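Long-range contact in uncharacterized protein (Enterococcus faecalis, PDB 4OBI), which is of unknown function but binds a zinc ion through a NusG domain II-like domain of a membrane protein: residues 11-23 against 85-97. Numbering follows the deposited sequence.
Sequences TYQAVLKVDNKVI and LPHNLFITVEASD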
loop_
_atom_site.group_PDB
_atom_site.type_symbol
_atom_site.label_atom_id
_atom_site.label_comp_id
_atom_site.label_asym_id
_atom_site.label_seq_id
_atom_site.Cartn_x
_atom_site.Cartn_y
_atom_site.Cartn_z
ATOM N N THR A 11 -1.389 4.617 17.412
ATOM C CA THR A 11 -0.643 4.860 16.137
ATOM C C THR A 11 -0.450 3.554 15.359
ATOM O O THR A 11 -0.172 2.504 15.944
ATOM C CB THR A 11 0.728 5.535 16.387
ATOM O OG1 THR A 11 1.456 5.635 15.152
ATOM C CG2 THR A 11 1.560 4.757 17.415
ATOM N N TYR A 12 -0.600 3.628 14.041
ATOM C CA TYR A 12 -0.531 2.437 13.209
ATOM C C TYR A 12 0.571 2.567 12.174
ATOM O O TYR A 12 1.145 3.638 11.981
ATOM C CB TYR A 12 -1.879 2.180 12.539
ATOM C CG TYR A 12 -3.022 2.089 13.528
ATOM C CD1 TYR A 12 -3.049 1.092 14.500
ATOM C CD2 TYR A 12 -4.072 2.996 13.491
ATOM C CE1 TYR A 12 -4.088 1.005 15.413
ATOM C CE2 TYR A 12 -5.115 2.924 14.399
ATOM C CZ TYR A 12 -5.121 1.924 15.355
ATOM O OH TYR A 12 -6.162 1.856 16.261
ATOM N N GLN A 13 0.870 1.452 11.529
ATOM C CA GLN A 13 1.859 1.421 10.470
ATOM C C GLN A 13 1.346 0.544 9.342
ATOM O O GLN A 13 0.659 -0.451 9.592
ATOM C CB GLN A 13 3.196 0.910 11.019
ATOM C CG GLN A 13 3.163 -0.521 11.550
ATOM C CD GLN A 13 4.317 -0.836 12.486
ATOM O OE1 GLN A 13 4.929 0.063 13.076
ATOM N NE2 GLN A 13 4.605 -2.118 12.650
ATOM N N ALA A 14 1.662 0.927 8.105
ATOM C CA ALA A 14 1.295 0.152 6.922
ATOM C C ALA A 14 2.497 -0.636 6.436
ATOM O O ALA A 14 3.594 -0.092 6.319
ATOM C CB ALA A 14 0.793 1.065 5.815
ATOM N N VAL A 15 2.284 -1.916 6.156
ATOM C CA VAL A 15 3.340 -2.819 5.729
ATOM C C VAL A 15 3.121 -3.194 4.264
ATOM O O VAL A 15 2.093 -3.772 3.902
ATOM C CB VAL A 15 3.324 -4.100 6.598
ATOM C CG1 VAL A 15 4.407 -5.081 6.162
ATOM C CG2 VAL A 15 3.449 -3.727 8.074
ATOM N N LEU A 16 4.105 -2.868 3.430
ATOM C CA LEU A 16 4.071 -3.163 2.007
ATOM C C LEU A 16 4.945 -4.373 1.723
ATOM O O LEU A 16 6.139 -4.361 2.010
ATOM C CB LEU A 16 4.578 -1.955 1.213
ATOM C CG LEU A 16 4.798 -2.139 -0.292
ATOM C CD1 LEU A 16 3.495 -2.491 -0.984
ATOM C CD2 LEU A 16 5.404 -0.881 -0.891
ATOM N N LYS A 17 4.332 -5.413 1.162
ATOM C CA LYS A 17 5.004 -6.663 0.876
ATOM C C LYS A 17 4.816 -6.963 -0.600
ATOM O O LYS A 17 3.700 -6.837 -1.120
ATOM C CB LYS A 17 4.386 -7.783 1.711
ATOM C CG LYS A 17 4.982 -9.155 1.460
ATOM C CD LYS A 17 4.523 -10.166 2.501
ATOM C CE LYS A 17 3.063 -10.541 2.329
ATOM N NZ LYS A 17 2.627 -11.543 3.349
ATOM N N VAL A 18 5.909 -7.322 -1.272
ATOM C CA VAL A 18 5.857 -7.731 -2.675
ATOM C C VAL A 18 6.700 -8.985 -2.844
ATOM O O VAL A 18 7.826 -9.053 -2.343
ATOM C CB VAL A 18 6.410 -6.652 -3.633
ATOM C CG1 VAL A 18 6.203 -7.071 -5.089
ATOM C CG2 VAL A 18 5.760 -5.312 -3.360
ATOM N N ASP A 19 6.154 -9.973 -3.547
ATOM C CA ASP A 19 6.835 -11.242 -3.756
ATOM C C ASP A 19 7.374 -11.786 -2.438
ATOM O O ASP A 19 8.510 -12.278 -2.369
ATOM C CB ASP A 19 7.970 -11.089 -4.778
ATOM C CG ASP A 19 7.468 -10.698 -6.162
ATOM O OD1 ASP A 19 6.354 -11.123 -6.539
ATOM O OD2 ASP A 19 8.198 -9.978 -6.880
ATOM N N ASN A 20 6.548 -11.663 -1.394
ATOM C CA ASN A 20 6.811 -12.251 -0.079
ATOM C C ASN A 20 7.949 -11.592 0.690
ATOM O O ASN A 20 8.450 -12.157 1.661
ATOM C CB ASN A 20 7.055 -13.754 -0.200
ATOM C CG ASN A 20 5.903 -14.470 -0.858
ATOM O OD1 ASN A 20 5.987 -14.888 -2.025
ATOM N ND2 ASN A 20 4.805 -14.603 -0.124
ATOM N N LYS A 21 8.346 -10.402 0.246
ATOM C CA LYS A 21 9.350 -9.610 0.935
ATOM C C LYS A 21 8.713 -8.307 1.392
ATOM O O LYS A 21 8.060 -7.609 0.604
ATOM C CB LYS A 21 10.529 -9.323 0.008
ATOM C CG LYS A 21 11.208 -10.580 -0.502
ATOM C CD LYS A 21 12.512 -10.266 -1.210
ATOM C CE LYS A 21 13.638 -10.014 -0.222
ATOM N NZ LYS A 21 14.974 -10.242 -0.843
ATOM N N VAL A 22 8.880 -7.990 2.669
ATOM C CA VAL A 22 8.408 -6.718 3.187
ATOM C C VAL A 22 9.434 -5.669 2.786
ATOM O O VAL A 22 10.576 -5.710 3.244
ATOM C CB VAL A 22 8.221 -6.746 4.715
ATOM C CG1 VAL A 22 7.810 -5.376 5.213
ATOM C CG2 VAL A 22 7.186 -7.798 5.100
ATOM N N ILE A 23 9.032 -4.750 1.912
ATOM C CA ILE A 23 9.973 -3.791 1.326
ATOM C C ILE A 23 9.923 -2.413 1.982
ATOM O O ILE A 23 10.909 -1.686 1.943
ATOM C CB ILE A 23 9.802 -3.657 -0.206
ATOM C CG1 ILE A 23 8.446 -3.081 -0.580
ATOM C CG2 ILE A 23 10.004 -5.009 -0.898
ATOM C CD1 ILE A 23 8.341 -2.730 -2.052
ATOM N N LEU A 85 -3.130 -8.915 -6.554
ATOM C CA LEU A 85 -2.745 -10.298 -6.761
ATOM C C LEU A 85 -1.873 -10.528 -8.017
ATOM O O LEU A 85 -0.914 -11.291 -7.947
ATOM C CB LEU A 85 -3.970 -11.215 -6.741
ATOM C CG LEU A 85 -4.785 -11.201 -5.442
ATOM C CD1 LEU A 85 -5.993 -12.117 -5.581
ATOM C CD2 LEU A 85 -3.927 -11.583 -4.245
ATOM N N PRO A 86 -2.167 -9.843 -9.146
ATOM C CA PRO A 86 -1.309 -10.000 -10.331
ATOM C C PRO A 86 0.159 -9.608 -10.101
ATOM O O PRO A 86 1.041 -10.200 -10.718
ATOM C CB PRO A 86 -1.965 -9.071 -11.367
ATOM C CG PRO A 86 -3.379 -8.959 -10.924
ATOM C CD PRO A 86 -3.310 -8.957 -9.429
ATOM N N HIS A 87 0.410 -8.641 -9.218
ATOM C CA HIS A 87 1.781 -8.219 -8.909
ATOM C C HIS A 87 2.318 -8.831 -7.609
ATOM O O HIS A 87 3.442 -8.537 -7.195
ATOM C CB HIS A 87 1.862 -6.698 -8.841
ATOM C CG HIS A 87 1.570 -6.018 -10.144
ATOM N ND1 HIS A 87 1.470 -4.650 -10.256
ATOM C CD2 HIS A 87 1.341 -6.516 -11.382
ATOM C CE1 HIS A 87 1.197 -4.332 -11.508
ATOM N NE2 HIS A 87 1.118 -5.446 -12.214
ATOM N N ASN A 88 1.517 -9.690 -6.978
ATOM C CA ASN A 88 1.870 -10.321 -5.706
ATOM C C ASN A 88 2.260 -9.286 -4.637
ATOM O O ASN A 88 3.265 -9.440 -3.931
ATOM C CB ASN A 88 2.993 -11.335 -5.914
ATOM C CG ASN A 88 2.990 -12.431 -4.869
ATOM O OD1 ASN A 88 2.020 -12.596 -4.127
ATOM N ND2 ASN A 88 4.068 -13.202 -4.817
ATOM N N LEU A 89 1.450 -8.237 -4.548
ATOM C CA LEU A 89 1.705 -7.088 -3.691
ATOM C C LEU A 89 0.555 -6.893 -2.702
ATOM O O LEU A 89 -0.617 -6.996 -3.081
ATOM C CB LEU A 89 1.880 -5.839 -4.544
ATOM C CG LEU A 89 2.017 -4.478 -3.834
ATOM C CD1 LEU A 89 2.888 -3.549 -4.666
ATOM C CD2 LEU A 89 0.688 -3.797 -3.522
ATOM N N PHE A 90 0.895 -6.593 -1.445
ATOM C CA PHE A 90 -0.081 -6.474 -0.365
ATOM C C PHE A 90 0.281 -5.305 0.543
ATOM O O PHE A 90 1.458 -5.055 0.797
ATOM C CB PHE A 90 -0.133 -7.765 0.466
ATOM C CG PHE A 90 -0.514 -8.970 -0.334
ATOM C CD1 PHE A 90 0.448 -9.693 -1.016
ATOM C CD2 PHE A 90 -1.845 -9.354 -0.444
ATOM C CE1 PHE A 90 0.095 -10.779 -1.787
ATOM C CE2 PHE A 90 -2.203 -10.443 -1.214
ATOM C CZ PHE A 90 -1.227 -11.163 -1.880
ATOM N N ILE A 91 -0.731 -4.583 0.998
ATOM C CA ILE A 91 -0.550 -3.559 2.013
ATOM C C ILE A 91 -1.506 -3.849 3.157
ATOM O O ILE A 91 -2.719 -3.909 2.954
ATOM C CB ILE A 91 -0.851 -2.149 1.488
ATOM C CG1 ILE A 91 0.058 -1.796 0.306
ATOM C CG2 ILE A 91 -0.712 -1.135 2.619
ATOM C CD1 ILE A 91 -0.385 -0.555 -0.439
ATOM N N THR A 92 -0.944 -4.049 4.348
ATOM C CA THR A 92 -1.760 -4.249 5.545
ATOM C C THR A 92 -1.406 -3.195 6.580
ATOM O O THR A 92 -0.291 -2.675 6.614
ATOM C CB THR A 92 -1.611 -5.672 6.139
ATOM O OG1 THR A 92 -2.671 -5.923 7.072
ATOM C CG2 THR A 92 -0.280 -5.855 6.846
ATOM N N VAL A 93 -2.386 -2.841 7.402
ATOM C CA VAL A 93 -2.169 -1.909 8.497
ATOM C C VAL A 93 -2.078 -2.725 9.788
ATOM O O VAL A 93 -2.779 -3.735 9.948
ATOM C CB VAL A 93 -3.311 -0.865 8.582
ATOM C CG1 VAL A 93 -3.213 -0.043 9.858
ATOM C CG2 VAL A 93 -3.285 0.037 7.360
ATOM N N GLU A 94 -1.194 -2.308 10.690
ATOM C CA GLU A 94 -1.002 -3.011 11.962
ATOM C C GLU A 94 -0.584 -2.033 13.056
ATOM O O GLU A 94 -0.137 -0.932 12.761
ATOM C CB GLU A 94 0.033 -4.132 11.804
ATOM C CG GLU A 94 1.445 -3.649 11.498
ATOM C CD GLU A 94 2.431 -4.780 11.214
ATOM O OE1 GLU A 94 2.015 -5.911 10.858
ATOM O OE2 GLU A 94 3.648 -4.524 11.346
ATOM N N ALA A 95 -0.735 -2.438 14.316
ATOM C CA ALA A 95 -0.326 -1.595 15.436
ATOM C C ALA A 95 1.195 -1.529 15.519
ATOM O O ALA A 95 1.892 -2.422 15.040
ATOM C CB ALA A 95 -0.908 -2.113 16.742
ATOM N N SER A 96 1.703 -0.469 16.142
ATOM C CA SER A 96 3.148 -0.300 16.338
ATOM C C SER A 96 3.749 -1.328 17.320
ATOM O O SER A 96 4.933 -1.255 17.644
ATOM C CB SER A 96 3.448 1.134 16.788
ATOM O OG SER A 96 3.027 2.058 15.793
ATOM N N ASP A 97 2.914 -2.259 17.791
ATOM C CA ASP A 97 3.337 -3.484 18.487
ATOM C C ASP A 97 3.953 -3.210 19.850
ATOM O O ASP A 97 3.379 -3.575 20.875
ATOM C CB ASP A 97 4.290 -4.322 17.616
ATOM C CG ASP A 97 3.622 -4.862 16.349
ATOM O OD1 ASP A 97 2.373 -4.889 16.277
ATOM O OD2 ASP A 97 4.348 -5.275 15.421
HETATM O O HOH W 1 3.768 -10.825 -1.412
HETATM O O HOH W 2 3.857 -15.903 -3.776
#
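Asn88 O is gripped twice, by Asp19 N at 3.0 Å and by a water at 2.9 Å that accepts from Asn20 N. This closes one end of an antiparallel pairing, strand 12-18 against 89-95, at the middle of the four-stranded sheet of this NusG domain II-like fold. The type I' turn from Val18 to Lys21 sits here, and a second water bridges Asn20 OD1 and Asn88 ND2. Backbone pairs Lys17-Phe90, Val15-Thr92 and Gln13-Glu94 are each doubly hydrogen-bonded. Ala14, Leu16, Val18, Leu89, Ile91 and Val93 form the buried face, partly covered by Ile56, Tyr37 and Tyr39 of the three-stranded sheet. Leu16 CD1 reaches Ile91 CG1 at 3.7 Å and meets Leu89 CG; Val18 CG2 lies 3.6 Å from Leu89 CD1. Just before Asn88, the His87 ring turns away from the pair, and its ND1 hydrogen-bonds Asn47 OD1, near zinc ligands Cys63 and Cys84. On the other face, Gln13 CG and Glu94 CG both sit between backbone N and carbonyl carbon (chi1 63° and 66°), and their extended chains cross at a slant, CG against CG. Gln13 NE2 donates to the anti lone pair of Glu94 OE2 at 2.9 Å, amide and carboxylate planes 39° apart, while Val15 CG2 touches OE2 at 3.4 Å.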